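Local coordinates for putative uncharacterized protein ECU08_1170 (Encephalitozoon cuniculi, PDB 3Q87) that binds zinc and probably activates the methyltransferase Mtq2, its partner in the complex that methylates the translation termination factor eRF1, at residues Glu25-Asn30 against Phe91-Val96; Phe16-Ile21 against Arg101-Gly106; Phe40-Phe45 against Gly81-Ile86; Ile108-Gly113 against Asp120-Lys125. All coordinates share one frame; numbering follows the deposited sequence.

Contact 1. Residues Glu25-Asn30 against Phe91-Val96; sequences EKAESN and FGIDVV
Lys26 lays its aliphatic chain across Val96, and almost every atom of it meets the same methyl, CG2. CB leads out of the strand; Lys26 CG, set between the backbone N and the carbonyl carbon (chi1 68°), is modelled 3.2 Å from Val96 CG2, a spacing too short to take literally. Lys26 CD follows at 3.4 Å from Val96 CG2, still tight. A bend at chi3 (-59°) then swings Lys26 CE round, keeping it 3.6 Å from Val96 CG2. At the tip, Lys26 NZ reaches Glu28 OE2 at 3.4 Å in a salt bridge whose hydrogen bond is weak. Glu28 in turn crosses Val96 at about a right angle, Glu28 OE1 lying 3.9 Å from Val96 CG1.

Beneath lies an antiparallel ribbon of strands 26-29 and 93-96. Glu28 and Asp94 form its hydrogen-bonded pair, N to O at 2.9 Å in both directions, with Val96 N to Lys26 O on one flank and Asn30 N to Gly92 O on the other. Ala27, Ser29, Ile93 and Val95 share one face, where Ile93 also packs on Phe63. On the face of Glu28, the Asp94 carboxylate is taken by Met1 N and Ser114 OG. Two acids thus sit near each other there, and Lys26 and the Met1 nitrogen probably offset their charge.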
loop_
_atom_site.group_PDB
_atom_site.type_symbol
_atom_site.label_atom_id
_atom_site.label_comp_id
_atom_site.label_asym_id
_atom_site.label_seq_id
_atom_site.Cartn_x
_atom_site.Cartn_y
_atom_site.Cartn_z
ATOM N N GLU A 25 3.009 -12.609 -17.810
ATOM C CA GLU A 25 4.023 -13.472 -18.397
ATOM C C GLU A 25 4.168 -14.748 -17.569
ATOM O O GLU A 25 4.050 -15.856 -18.092
ATOM C CB GLU A 25 5.365 -12.761 -18.542
ATOM C CG GLU A 25 6.330 -13.487 -19.474
ATOM C CD GLU A 25 5.718 -13.775 -20.845
ATOM O OE1 GLU A 25 5.404 -12.806 -21.576
ATOM O OE2 GLU A 25 5.555 -14.970 -21.196
ATOM N N LYS A 26 4.410 -14.612 -16.272
ATOM C CA LYS A 26 4.393 -15.806 -15.441
ATOM C C LYS A 26 3.814 -15.609 -14.043
ATOM O O LYS A 26 3.996 -14.562 -13.414
ATOM C CB LYS A 26 5.766 -16.478 -15.398
ATOM C CG LYS A 26 6.834 -15.705 -14.688
ATOM C CD LYS A 26 7.951 -16.638 -14.234
ATOM C CE LYS A 26 7.436 -17.737 -13.302
ATOM N NZ LYS A 26 8.533 -18.296 -12.440
ATOM N N ALA A 27 3.109 -16.639 -13.582
ATOM C CA ALA A 27 2.407 -16.619 -12.309
ATOM C C ALA A 27 2.609 -17.938 -11.581
ATOM O O ALA A 27 2.687 -18.986 -12.213
ATOM C CB ALA A 27 0.927 -16.389 -12.537
ATOM N N GLU A 28 2.677 -17.877 -10.254
ATOM C CA GLU A 28 2.834 -19.067 -9.426
ATOM C C GLU A 28 1.667 -19.183 -8.457
ATOM O O GLU A 28 1.031 -18.188 -8.109
ATOM C CB GLU A 28 4.160 -19.016 -8.663
ATOM C CG GLU A 28 5.386 -19.044 -9.574
ATOM C CD GLU A 28 6.705 -18.910 -8.823
ATOM O OE1 GLU A 28 6.707 -18.347 -7.706
ATOM O OE2 GLU A 28 7.744 -19.360 -9.359
ATOM N N SER A 29 1.352 -20.402 -8.042
ATOM C CA SER A 29 0.296 -20.576 -7.061
ATOM C C SER A 29 0.904 -20.314 -5.688
ATOM O O SER A 29 2.093 -20.558 -5.473
ATOM C CB SER A 29 -0.319 -21.976 -7.138
ATOM O OG SER A 29 0.492 -22.919 -6.462
ATOM N N ASN A 30 0.094 -19.777 -4.781
ATOM C CA ASN A 30 0.535 -19.466 -3.426
ATOM C C ASN A 30 -0.441 -20.073 -2.435
ATOM O O ASN A 30 -1.653 -20.065 -2.667
ATOM C CB ASN A 30 0.616 -17.946 -3.195
ATOM C CG ASN A 30 1.995 -17.370 -3.489
ATOM O OD1 ASN A 30 2.826 -17.998 -4.147
ATOM N ND2 ASN A 30 2.241 -16.160 -3.000
ATOM N N PHE A 91 -6.027 -14.241 -3.623
ATOM C CA PHE A 91 -4.933 -14.294 -2.667
ATOM C C PHE A 91 -4.040 -15.484 -2.926
ATOM O O PHE A 91 -2.933 -15.558 -2.407
ATOM C CB PHE A 91 -5.469 -14.361 -1.231
ATOM C CG PHE A 91 -6.010 -13.055 -0.725
ATOM C CD1 PHE A 91 -5.186 -12.158 -0.056
ATOM C CD2 PHE A 91 -7.343 -12.716 -0.925
ATOM C CE1 PHE A 91 -5.682 -10.946 0.402
ATOM C CE2 PHE A 91 -7.843 -11.505 -0.474
ATOM C CZ PHE A 91 -7.012 -10.620 0.195
ATOM N N GLY A 92 -4.530 -16.423 -3.729
ATOM C CA GLY A 92 -3.840 -17.684 -3.926
ATOM C C GLY A 92 -3.010 -17.742 -5.191
ATOM O O GLY A 92 -2.468 -18.788 -5.538
ATOM N N ILE A 93 -2.911 -16.615 -5.886
ATOM C CA ILE A 93 -2.065 -16.527 -7.065
ATOM C C ILE A 93 -1.128 -15.344 -6.943
ATOM O O ILE A 93 -1.521 -14.288 -6.462
ATOM C CB ILE A 93 -2.892 -16.318 -8.340
ATOM C CG1 ILE A 93 -3.896 -17.458 -8.528
ATOM C CG2 ILE A 93 -1.974 -16.198 -9.549
ATOM C CD1 ILE A 93 -4.817 -17.261 -9.721
ATOM N N ASP A 94 0.098 -15.512 -7.420
ATOM C CA ASP A 94 1.055 -14.424 -7.437
ATOM C C ASP A 94 1.644 -14.238 -8.835
ATOM O O ASP A 94 2.303 -15.136 -9.371
ATOM C CB ASP A 94 2.174 -14.695 -6.434
ATOM C CG ASP A 94 3.194 -13.578 -6.394
ATOM O OD1 ASP A 94 2.784 -12.410 -6.181
ATOM O OD2 ASP A 94 4.400 -13.867 -6.570
ATOM N N VAL A 95 1.395 -13.078 -9.429
ATOM C CA VAL A 95 1.993 -12.761 -10.712
ATOM C C VAL A 95 3.418 -12.308 -10.439
ATOM O O VAL A 95 3.630 -11.299 -9.764
ATOM C CB VAL A 95 1.222 -11.636 -11.452
ATOM C CG1 VAL A 95 1.881 -11.322 -12.785
ATOM C CG2 VAL A 95 -0.219 -12.031 -11.664
ATOM N N VAL A 96 4.398 -13.056 -10.939
ATOM C CA VAL A 96 5.780 -12.668 -10.713
ATOM C C VAL A 96 6.268 -11.784 -11.859
ATOM O O VAL A 96 7.024 -10.847 -11.645
ATOM C CB VAL A 96 6.727 -13.888 -10.483
ATOM C CG1 VAL A 96 6.060 -14.940 -9.597
ATOM C CG2 VAL A 96 7.109 -14.497 -11.781
#

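Contact 2. Residues Phe16-Ile21 against Arg101-Gly106; sequences FMTKLI and RCDMCG. With ZN (zinc ion), chain C.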
loop_
_atom_site.group_PDB
_atom_site.type_symbol
_atom_site.label_atom_id
_atom_site.label_comp_id
_atom_site.label_asym_id
_atom_site.label_seq_id
_atom_site.Cartn_x
_atom_site.Cartn_y
_atom_site.Cartn_z
ATOM N N PHE A 16 -9.300 10.153 -12.379
ATOM C CA PHE A 16 -10.522 9.430 -12.052
ATOM C C PHE A 16 -10.186 7.952 -12.105
ATOM O O PHE A 16 -9.193 7.573 -12.722
ATOM C CB PHE A 16 -11.614 9.747 -13.073
ATOM C CG PHE A 16 -11.145 9.657 -14.507
ATOM C CD1 PHE A 16 -11.543 8.607 -15.321
ATOM C CD2 PHE A 16 -10.291 10.616 -15.031
ATOM C CE1 PHE A 16 -11.099 8.517 -16.635
ATOM C CE2 PHE A 16 -9.846 10.538 -16.338
ATOM C CZ PHE A 16 -10.253 9.487 -17.146
ATOM N N MET A 17 -10.997 7.121 -11.459
ATOM C CA MET A 17 -10.808 5.675 -11.543
ATOM C C MET A 17 -10.922 5.195 -12.980
ATOM O O MET A 17 -11.779 5.649 -13.733
ATOM C CB MET A 17 -11.840 4.916 -10.697
ATOM C CG MET A 17 -11.505 4.760 -9.216
ATOM S SD MET A 17 -9.920 3.963 -8.875
ATOM C CE MET A 17 -8.920 5.414 -8.617
ATOM N N THR A 18 -10.044 4.269 -13.338
ATOM C CA THR A 18 -10.064 3.590 -14.612
ATOM C C THR A 18 -9.816 2.118 -14.291
ATOM O O THR A 18 -9.605 1.769 -13.132
ATOM C CB THR A 18 -8.925 4.079 -15.504
ATOM O OG1 THR A 18 -7.684 3.761 -14.880
ATOM C CG2 THR A 18 -8.993 5.598 -15.707
ATOM N N LYS A 19 -9.823 1.261 -15.302
ATOM C CA LYS A 19 -9.564 -0.162 -15.090
ATOM C C LYS A 19 -8.121 -0.492 -15.426
ATOM O O LYS A 19 -7.656 -0.159 -16.509
ATOM C CB LYS A 19 -10.474 -1.000 -15.984
ATOM C CG LYS A 19 -11.949 -0.767 -15.770
ATOM C CD LYS A 19 -12.742 -1.302 -16.958
ATOM C CE LYS A 19 -14.119 -0.652 -17.070
ATOM N NZ LYS A 19 -14.808 -1.057 -18.327
ATOM N N LEU A 20 -7.407 -1.132 -14.504
ATOM C CA LEU A 20 -6.055 -1.592 -14.800
ATOM C C LEU A 20 -6.143 -3.011 -15.330
ATOM O O LEU A 20 -6.663 -3.886 -14.649
ATOM C CB LEU A 20 -5.164 -1.543 -13.555
ATOM C CG LEU A 20 -5.049 -0.151 -12.904
ATOM C CD1 LEU A 20 -4.066 -0.150 -11.725
ATOM C CD2 LEU A 20 -4.671 0.893 -13.952
ATOM N N ILE A 21 -5.644 -3.237 -16.540
ATOM C CA ILE A 21 -5.727 -4.564 -17.156
ATOM C C ILE A 21 -4.420 -5.324 -17.011
ATOM O O ILE A 21 -3.352 -4.802 -17.301
ATOM C CB ILE A 21 -6.112 -4.487 -18.651
ATOM C CG1 ILE A 21 -7.367 -3.631 -18.839
ATOM C CG2 ILE A 21 -6.344 -5.884 -19.222
ATOM C CD1 ILE A 21 -8.553 -4.107 -18.016
ATOM N N ARG A 101 -2.025 -2.324 -17.208
ATOM C CA ARG A 101 -2.224 -1.235 -18.165
ATOM C C ARG A 101 -3.526 -0.473 -17.889
ATOM O O ARG A 101 -4.588 -1.071 -17.825
ATOM C CB ARG A 101 -2.234 -1.785 -19.607
ATOM C CG ARG A 101 -2.588 -0.723 -20.670
ATOM C CD ARG A 101 -2.491 -1.241 -22.104
ATOM N NE ARG A 101 -3.136 -2.537 -22.276
ATOM C CZ ARG A 101 -4.448 -2.710 -22.415
ATOM N NH1 ARG A 101 -5.265 -1.661 -22.386
ATOM N NH2 ARG A 101 -4.944 -3.931 -22.579
ATOM N N CYS A 102 -3.435 0.846 -17.735
ATOM C CA CYS A 102 -4.618 1.683 -17.590
ATOM C C CYS A 102 -5.413 1.663 -18.885
ATOM O O CYS A 102 -4.878 1.982 -19.931
ATOM C CB CYS A 102 -4.226 3.128 -17.289
ATOM S SG CYS A 102 -5.672 4.276 -17.297
ATOM N N ASP A 103 -6.687 1.298 -18.817
ATOM C CA ASP A 103 -7.493 1.178 -20.030
ATOM C C ASP A 103 -7.815 2.525 -20.662
ATOM O O ASP A 103 -8.214 2.571 -21.816
ATOM C CB ASP A 103 -8.779 0.381 -19.774
ATOM C CG ASP A 103 -9.759 1.117 -18.859
ATOM O OD1 ASP A 103 -9.374 2.135 -18.247
ATOM O OD2 ASP A 103 -10.925 0.681 -18.753
ATOM N N MET A 104 -7.634 3.620 -19.921
ATOM C CA MET A 104 -7.966 4.933 -20.460
ATOM C C MET A 104 -6.784 5.658 -21.103
ATOM O O MET A 104 -6.926 6.224 -22.191
ATOM C CB MET A 104 -8.621 5.829 -19.405
ATOM C CG MET A 104 -9.986 5.324 -18.935
ATOM S SD MET A 104 -11.274 5.424 -20.202
ATOM C CE MET A 104 -11.175 7.177 -20.581
ATOM N N CYS A 105 -5.629 5.660 -20.443
ATOM C CA CYS A 105 -4.489 6.393 -20.987
ATOM C C CYS A 105 -3.370 5.470 -21.455
ATOM O O CYS A 105 -2.384 5.937 -22.012
ATOM C CB CYS A 105 -3.945 7.381 -19.962
ATOM S SG CYS A 105 -2.988 6.551 -18.676
ATOM N N GLY A 106 -3.522 4.163 -21.238
ATOM C CA GLY A 106 -2.504 3.205 -21.656
ATOM C C GLY A 106 -1.210 3.157 -20.843
ATOM O O GLY A 106 -0.288 2.441 -21.198
HETATM ZN ZN ZN C . -4.541 6.245 -16.955
#
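Ile21 and Arg101 exchange the two shortest backbone bonds here, Ile21 N to Arg101 O at 2.7 Å and Arg101 N to Ile21 O at 2.8 Å. Two residues along each segment, Lys19 is gripped twice by Asp103: Lys19 O accepts Asp103 N at 2.9 Å, and Lys19 N reaches Asp103 OD1 at 3.1 Å, approaching from above the carboxylate plane. With Asp103 CG set between its own N and carbonyl carbon (chi1 68°), the carboxylate turns toward Lys19. The other oxygen, OD2, lies against the methylenes of Lys19, whose NZ travels on to a salt bridge with Glu51.

Cys102 and Cys105 each put SG 2.3 Å from the zinc ion, and Cys11 and Cys14 complete the four-sulfur site. Cys105 N donates to Cys102 SG, Met104 N does so weakly, and Gly106 N bonds Cys102 O, the turn of a zinc knuckle. The two N-H groups on sulfur would probably temper the charge of Cys102 SG.

Packing surrounds this core. Thr18 CG2 presses tightly on Met104 CG at 3.4 Å, and Phe16 crosses Met104 at about a right angle. Leu20 CD2 rests on Cys102 CA at 3.7 Å, while Ile21 CB sits over one face of the Arg101 guanidinium.

Strand 20-24 is outermost in the four-stranded sheet within this chain, with 98-102 between it and 108-112; through Glu51, Lys19 ties this end of the sheet to helix 42-59.

Contact 3. Residues Phe40-Phe45 against Gly81-Ile86; sequences FNKHMF and GDDEKI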
loop_
_atom_site.group_PDB
_atom_site.type_symbol
_atom_site.label_atom_id
_atom_site.label_comp_id
_atom_site.label_asym_id
_atom_site.label_seq_id
_atom_site.Cartn_x
_atom_site.Cartn_y
_atom_site.Cartn_z
ATOM N N PHE A 40 -10.325 -8.088 1.289
ATOM C CA PHE A 40 -10.292 -7.385 -0.001
ATOM C C PHE A 40 -11.477 -6.445 -0.228
ATOM O O PHE A 40 -12.465 -6.477 0.504
ATOM C CB PHE A 40 -10.117 -8.366 -1.170
ATOM C CG PHE A 40 -11.325 -9.234 -1.445
ATOM C CD1 PHE A 40 -11.665 -10.281 -0.589
ATOM C CD2 PHE A 40 -12.091 -9.033 -2.588
ATOM C CE1 PHE A 40 -12.768 -11.097 -0.851
ATOM C CE2 PHE A 40 -13.198 -9.851 -2.863
ATOM C CZ PHE A 40 -13.532 -10.880 -1.991
ATOM N N ASN A 41 -11.355 -5.587 -1.237
ATOM C CA ASN A 41 -12.374 -4.592 -1.560
ATOM C C ASN A 41 -13.434 -5.198 -2.468
ATOM O O ASN A 41 -13.404 -5.041 -3.699
ATOM C CB ASN A 41 -11.714 -3.383 -2.210
ATOM C CG ASN A 41 -10.545 -2.879 -1.398
ATOM O OD1 ASN A 41 -10.730 -2.207 -0.385
ATOM N ND2 ASN A 41 -9.334 -3.234 -1.815
ATOM N N LYS A 42 -14.358 -5.913 -1.837
ATOM C CA LYS A 42 -15.355 -6.702 -2.547
ATOM C C LYS A 42 -16.066 -5.931 -3.658
ATOM O O LYS A 42 -16.183 -6.429 -4.773
ATOM C CB LYS A 42 -16.346 -7.310 -1.556
ATOM C CG LYS A 42 -15.751 -8.466 -0.785
ATOM C CD LYS A 42 -16.696 -9.006 0.272
ATOM C CE LYS A 42 -16.192 -10.347 0.781
ATOM N NZ LYS A 42 -17.193 -11.056 1.618
ATOM N N HIS A 43 -16.511 -4.714 -3.366
ATOM C CA HIS A 43 -17.221 -3.916 -4.356
ATOM C C HIS A 43 -16.434 -3.722 -5.661
ATOM O O HIS A 43 -17.030 -3.588 -6.742
ATOM C CB HIS A 43 -17.618 -2.563 -3.773
ATOM C CG HIS A 43 -16.473 -1.614 -3.617
ATOM N ND1 HIS A 43 -16.286 -0.536 -4.455
ATOM C CD2 HIS A 43 -15.458 -1.578 -2.722
ATOM C CE1 HIS A 43 -15.204 0.124 -4.083
ATOM N NE2 HIS A 43 -14.681 -0.488 -3.034
ATOM N N MET A 44 -15.105 -3.702 -5.565
ATOM C CA MET A 44 -14.278 -3.518 -6.751
ATOM C C MET A 44 -14.427 -4.717 -7.681
ATOM O O MET A 44 -14.274 -4.603 -8.902
ATOM C CB MET A 44 -12.806 -3.315 -6.378
ATOM C CG MET A 44 -12.499 -1.991 -5.667
ATOM S SD MET A 44 -12.966 -0.509 -6.598
ATOM C CE MET A 44 -11.399 -0.043 -7.325
ATOM N N PHE A 45 -14.732 -5.867 -7.091
ATOM C CA PHE A 45 -14.819 -7.108 -7.837
ATOM C C PHE A 45 -16.262 -7.538 -8.137
ATOM O O PHE A 45 -16.481 -8.523 -8.845
ATOM C CB PHE A 45 -14.024 -8.210 -7.119
ATOM C CG PHE A 45 -12.555 -7.898 -6.994
ATOM C CD1 PHE A 45 -12.054 -7.305 -5.850
ATOM C CD2 PHE A 45 -11.685 -8.159 -8.038
ATOM C CE1 PHE A 45 -10.704 -7.001 -5.743
ATOM C CE2 PHE A 45 -10.333 -7.855 -7.939
ATOM C CZ PHE A 45 -9.846 -7.274 -6.782
ATOM N N GLY A 81 -20.942 -12.706 0.291
ATOM C CA GLY A 81 -20.556 -13.311 1.550
ATOM C C GLY A 81 -19.864 -14.645 1.357
ATOM O O GLY A 81 -19.083 -15.068 2.204
ATOM N N ASP A 82 -20.153 -15.311 0.241
ATOM C CA ASP A 82 -19.524 -16.591 -0.075
ATOM C C ASP A 82 -18.353 -16.380 -1.021
ATOM O O ASP A 82 -18.474 -16.535 -2.239
ATOM C CB ASP A 82 -20.531 -17.575 -0.679
ATOM C CG ASP A 82 -21.337 -18.309 0.381
ATOM O OD1 ASP A 82 -21.032 -18.151 1.585
ATOM O OD2 ASP A 82 -22.276 -19.047 0.007
ATOM N N ASP A 83 -17.212 -16.028 -0.445
ATOM C CA ASP A 83 -16.063 -15.641 -1.239
ATOM C C ASP A 83 -14.886 -16.557 -0.981
ATOM O O ASP A 83 -13.740 -16.152 -1.143
ATOM C CB ASP A 83 -15.676 -14.197 -0.931
ATOM C CG ASP A 83 -15.685 -13.899 0.553
ATOM O OD1 ASP A 83 -16.763 -13.983 1.177
ATOM O OD2 ASP A 83 -14.616 -13.567 1.097
ATOM N N GLU A 84 -15.168 -17.789 -0.574
ATOM C CA GLU A 84 -14.107 -18.761 -0.347
ATOM C C GLU A 84 -13.330 -18.998 -1.641
ATOM O O GLU A 84 -12.099 -19.076 -1.635
ATOM C CB GLU A 84 -14.675 -20.080 0.191
ATOM C CG GLU A 84 -15.697 -19.917 1.321
ATOM C CD GLU A 84 -17.049 -19.392 0.839
ATOM O OE1 GLU A 84 -17.542 -19.864 -0.213
ATOM O OE2 GLU A 84 -17.622 -18.511 1.518
ATOM N N LYS A 85 -14.052 -19.099 -2.752
ATOM C CA LYS A 85 -13.423 -19.349 -4.040
ATOM C C LYS A 85 -12.774 -18.088 -4.599
ATOM O O LYS A 85 -11.728 -18.155 -5.240
ATOM C CB LYS A 85 -14.441 -19.930 -5.026
ATOM C CG LYS A 85 -14.689 -21.408 -4.805
ATOM C CD LYS A 85 -16.079 -21.852 -5.240
ATOM C CE LYS A 85 -16.350 -23.279 -4.766
ATOM N NZ LYS A 85 -17.776 -23.685 -4.908
ATOM N N ILE A 86 -13.399 -16.942 -4.355
ATOM C CA ILE A 86 -12.849 -15.665 -4.790
ATOM C C ILE A 86 -11.525 -15.371 -4.069
ATOM O O ILE A 86 -10.500 -15.126 -4.713
ATOM C CB ILE A 86 -13.864 -14.527 -4.557
ATOM C CG1 ILE A 86 -15.191 -14.860 -5.244
ATOM C CG2 ILE A 86 -13.329 -13.195 -5.065
ATOM C CD1 ILE A 86 -15.052 -15.255 -6.701
#
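The Phe40 ring meets Asp83 at its edge: Asp83 OD2 lies near the ring plane, 3.6 Å from Phe40 CE1, and the carboxylate is turned 52° against the ring. Phe45 CD1 also sits at the edge, in plane. Over one face comes Lys42 CG, 3.4 Å above the plane and displaced toward the rim. Ile86 approaches obliquely, its CG2 3.9 Å from Phe40 CZ, the two side chains crossing at about a right angle.

From the ring face the Lys42 chain runs out extended, which carries Lys42 NZ to Asp83 OD1 at 3.0 Å, a salt bridge whose hydrogen bond is weak. Pro80 O accepts a further bond from the same nitrogen. Asp83 is buried and occupies the N-cap position of helix 84-91, though its side chain makes no capping bond; the ammonium and the helix start would both tend to keep it ionised. Its OD2 makes a long, weak ion pair with Lys87.

Phe76 of helix 70-78 touches Phe40, Asp83 and Ile86 together. The contact thus packs the residues leading into helix 42-59 against the start of helix 84-91, an aromatic core bordered by a lysine-aspartate pair within the helical part of this Trm112-like fold.

Contact 4. Residues Ile108-Gly113 against Asp120-Lys125; sequences IYPIKG and DTVESK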
loop_
_atom_site.group_PDB
_atom_site.type_symbol
_atom_site.label_atom_id
_atom_site.label_comp_id
_atom_site.label_asym_id
_atom_site.label_seq_id
_atom_site.Cartn_x
_atom_site.Cartn_y
_atom_site.Cartn_z
ATOM N N ILE A 108 1.518 1.993 -18.377
ATOM C CA ILE A 108 1.889 0.632 -18.007
ATOM C C ILE A 108 2.727 0.571 -16.734
ATOM O O ILE A 108 3.757 1.237 -16.636
ATOM C CB ILE A 108 2.776 -0.018 -19.075
ATOM C CG1 ILE A 108 2.089 -0.037 -20.442
ATOM C CG2 ILE A 108 3.182 -1.411 -18.643
ATOM C CD1 ILE A 108 0.938 -0.957 -20.509
ATOM N N TYR A 109 2.282 -0.258 -15.789
ATOM C CA TYR A 109 3.061 -0.625 -14.613
ATOM C C TYR A 109 3.642 -2.031 -14.812
ATOM O O TYR A 109 2.927 -3.022 -14.747
ATOM C CB TYR A 109 2.181 -0.659 -13.361
ATOM C CG TYR A 109 1.523 0.635 -12.906
ATOM C CD1 TYR A 109 2.067 1.875 -13.208
ATOM C CD2 TYR A 109 0.378 0.597 -12.121
ATOM C CE1 TYR A 109 1.472 3.038 -12.768
ATOM C CE2 TYR A 109 -0.234 1.762 -11.668
ATOM C CZ TYR A 109 0.318 2.972 -11.988
ATOM O OH TYR A 109 -0.278 4.112 -11.534
ATOM N N PRO A 110 4.947 -2.127 -15.038
ATOM C CA PRO A 110 5.522 -3.471 -15.137
ATOM C C PRO A 110 5.395 -4.193 -13.800
ATOM O O PRO A 110 5.381 -3.562 -12.749
ATOM C CB PRO A 110 7.002 -3.199 -15.438
ATOM C CG PRO A 110 7.042 -1.784 -15.958
ATOM C CD PRO A 110 5.956 -1.072 -15.216
ATOM N N ILE A 111 5.288 -5.511 -13.856
ATOM C CA ILE A 111 5.354 -6.346 -12.673
ATOM C C ILE A 111 6.613 -7.181 -12.863
ATOM O O ILE A 111 6.728 -7.928 -13.831
ATOM C CB ILE A 111 4.101 -7.238 -12.547
ATOM C CG1 ILE A 111 2.847 -6.368 -12.349
ATOM C CG2 ILE A 111 4.253 -8.248 -11.405
ATOM C CD1 ILE A 111 1.540 -7.114 -12.594
ATOM N N LYS A 112 7.569 -7.029 -11.954
ATOM C CA LYS A 112 8.879 -7.640 -12.105
ATOM C C LYS A 112 9.320 -8.268 -10.780
ATOM O O LYS A 112 9.474 -7.573 -9.782
ATOM C CB LYS A 112 9.875 -6.570 -12.567
ATOM C CG LYS A 112 11.309 -7.049 -12.702
ATOM C CD LYS A 112 12.243 -5.865 -12.959
ATOM C CE LYS A 112 13.711 -6.232 -12.759
ATOM N NZ LYS A 112 14.588 -5.024 -12.824
ATOM N N GLY A 113 9.497 -9.585 -10.757
ATOM C CA GLY A 113 9.802 -10.267 -9.510
ATOM C C GLY A 113 8.708 -10.111 -8.460
ATOM O O GLY A 113 8.999 -9.947 -7.275
ATOM N N ASP A 120 8.787 3.738 -12.559
ATOM C CA ASP A 120 9.368 3.654 -13.895
ATOM C C ASP A 120 8.370 3.003 -14.848
ATOM O O ASP A 120 8.359 1.787 -15.040
ATOM C CB ASP A 120 10.693 2.890 -13.872
ATOM C CG ASP A 120 11.761 3.600 -13.040
ATOM O OD1 ASP A 120 11.750 4.848 -12.986
ATOM O OD2 ASP A 120 12.614 2.908 -12.438
ATOM N N THR A 121 7.516 3.834 -15.422
ATOM C CA THR A 121 6.400 3.357 -16.214
ATOM C C THR A 121 6.721 3.283 -17.708
ATOM O O THR A 121 7.743 3.783 -18.167
ATOM C CB THR A 121 5.187 4.252 -16.014
ATOM O OG1 THR A 121 5.558 5.618 -16.253
ATOM C CG2 THR A 121 4.671 4.117 -14.597
ATOM N N VAL A 122 5.820 2.651 -18.454
ATOM C CA VAL A 122 5.914 2.558 -19.902
ATOM C C VAL A 122 4.636 3.146 -20.499
ATOM O O VAL A 122 3.567 3.029 -19.915
ATOM C CB VAL A 122 6.030 1.081 -20.345
ATOM C CG1 VAL A 122 6.324 0.988 -21.817
ATOM C CG2 VAL A 122 7.112 0.376 -19.557
ATOM N N GLU A 123 4.749 3.782 -21.660
ATOM C CA GLU A 123 3.580 4.225 -22.416
ATOM C C GLU A 123 3.222 3.205 -23.486
ATOM O O GLU A 123 4.100 2.604 -24.089
ATOM C CB GLU A 123 3.869 5.556 -23.099
ATOM C CG GLU A 123 4.243 6.679 -22.155
ATOM C CD GLU A 123 3.120 7.041 -21.215
ATOM O OE1 GLU A 123 1.946 6.750 -21.540
ATOM O OE2 GLU A 123 3.408 7.617 -20.143
ATOM N N SER A 124 1.934 3.029 -23.750
ATOM C CA SER A 124 1.514 2.063 -24.749
ATOM C C SER A 124 0.645 2.710 -25.805
ATOM O O SER A 124 0.305 2.078 -26.803
ATOM C CB SER A 124 0.739 0.913 -24.101
ATOM O OG SER A 124 -0.560 1.328 -23.704
ATOM N N LYS A 125 0.261 3.960 -25.571
ATOM C CA LYS A 125 -0.555 4.689 -26.538
ATOM C C LYS A 125 0.293 5.677 -27.346
ATOM O O LYS A 125 1.530 5.646 -27.283
ATOM C CB LYS A 125 -1.741 5.387 -25.856
ATOM C CG LYS A 125 -2.825 4.416 -25.384
ATOM C CD LYS A 125 -4.136 5.145 -25.103
ATOM C CE LYS A 125 -5.227 4.180 -24.655
ATOM N NZ LYS A 125 -6.542 4.873 -24.469
ATOM O OXT LYS A 125 -0.237 6.505 -28.098
#
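Ile108 and Val122 cross obliquely, Ile108 CB against Val122 CB at 3.7 Å, beside the two backbone bonds that join them. Ile108 N donates to Val122 O at 2.8 Å, nearly in line with the carbonyl, and Val122 N returns a bond to a lone pair of Ile108 O at 3.1 Å. Ile108 CG1 stands anti to its carbonyl carbon (chi1 -58°), a placing that leaves it beside Val122 O and 4.0 Å from Ser124 CB.

Tyr109 and Thr121 run side by side and point the same way. The threonine methyl, Thr121 CG2, touches the ring at its edge, in plane, 3.7 Å from Tyr109 CD1, and also leans on Ile108 O. Beyond it the phenol OH bonds Lys10 O, in the loop that carries zinc ligand Cys11. Pro110 CG lies 4.2 Å from Val122 CG2, while Pro110 CD is 3.7 Å from Asp120 O.

Asp120 spends its carboxylate elsewhere, in a salt bridge to Arg67 of the methyltransferase chain, and Tyr109 packs on Ser73 of that same chain. Ser124 OG bonds Gly106 O.

A single antiparallel bridge of the hydrogen-bonded type therefore pins the C-terminal tail beside the beginning of strand 108-112, on the edge that also pairs with 115-117, next to the zinc-bearing sheet that borders the enzyme partner.

Overall arrangement
Contact 3 is nested along the chain inside contact 1, which is nested inside contact 2; contact 4 follows all three. Residues 16-30 and 91-106 thus bracket the helices, first at the zinc site and then, about 22 Å away centre to centre and across the middle of the chain, at the two-stranded ribbon. Phe91 touches Phe40, linking that ribbon to contact 3. Contacts 2 and 4, about 12 Å apart between centres, both reach one sheet, in which strands 98-102 and 108-112 are neighbours; the tail probably bonds back to contact 2, Lys125 to Met104 O and Ser124 to Gly106 O. Contacts 3 and 4, about 27 Å apart between centres, mark helical and zinc-binding ends that both lie near the methyltransferase chain.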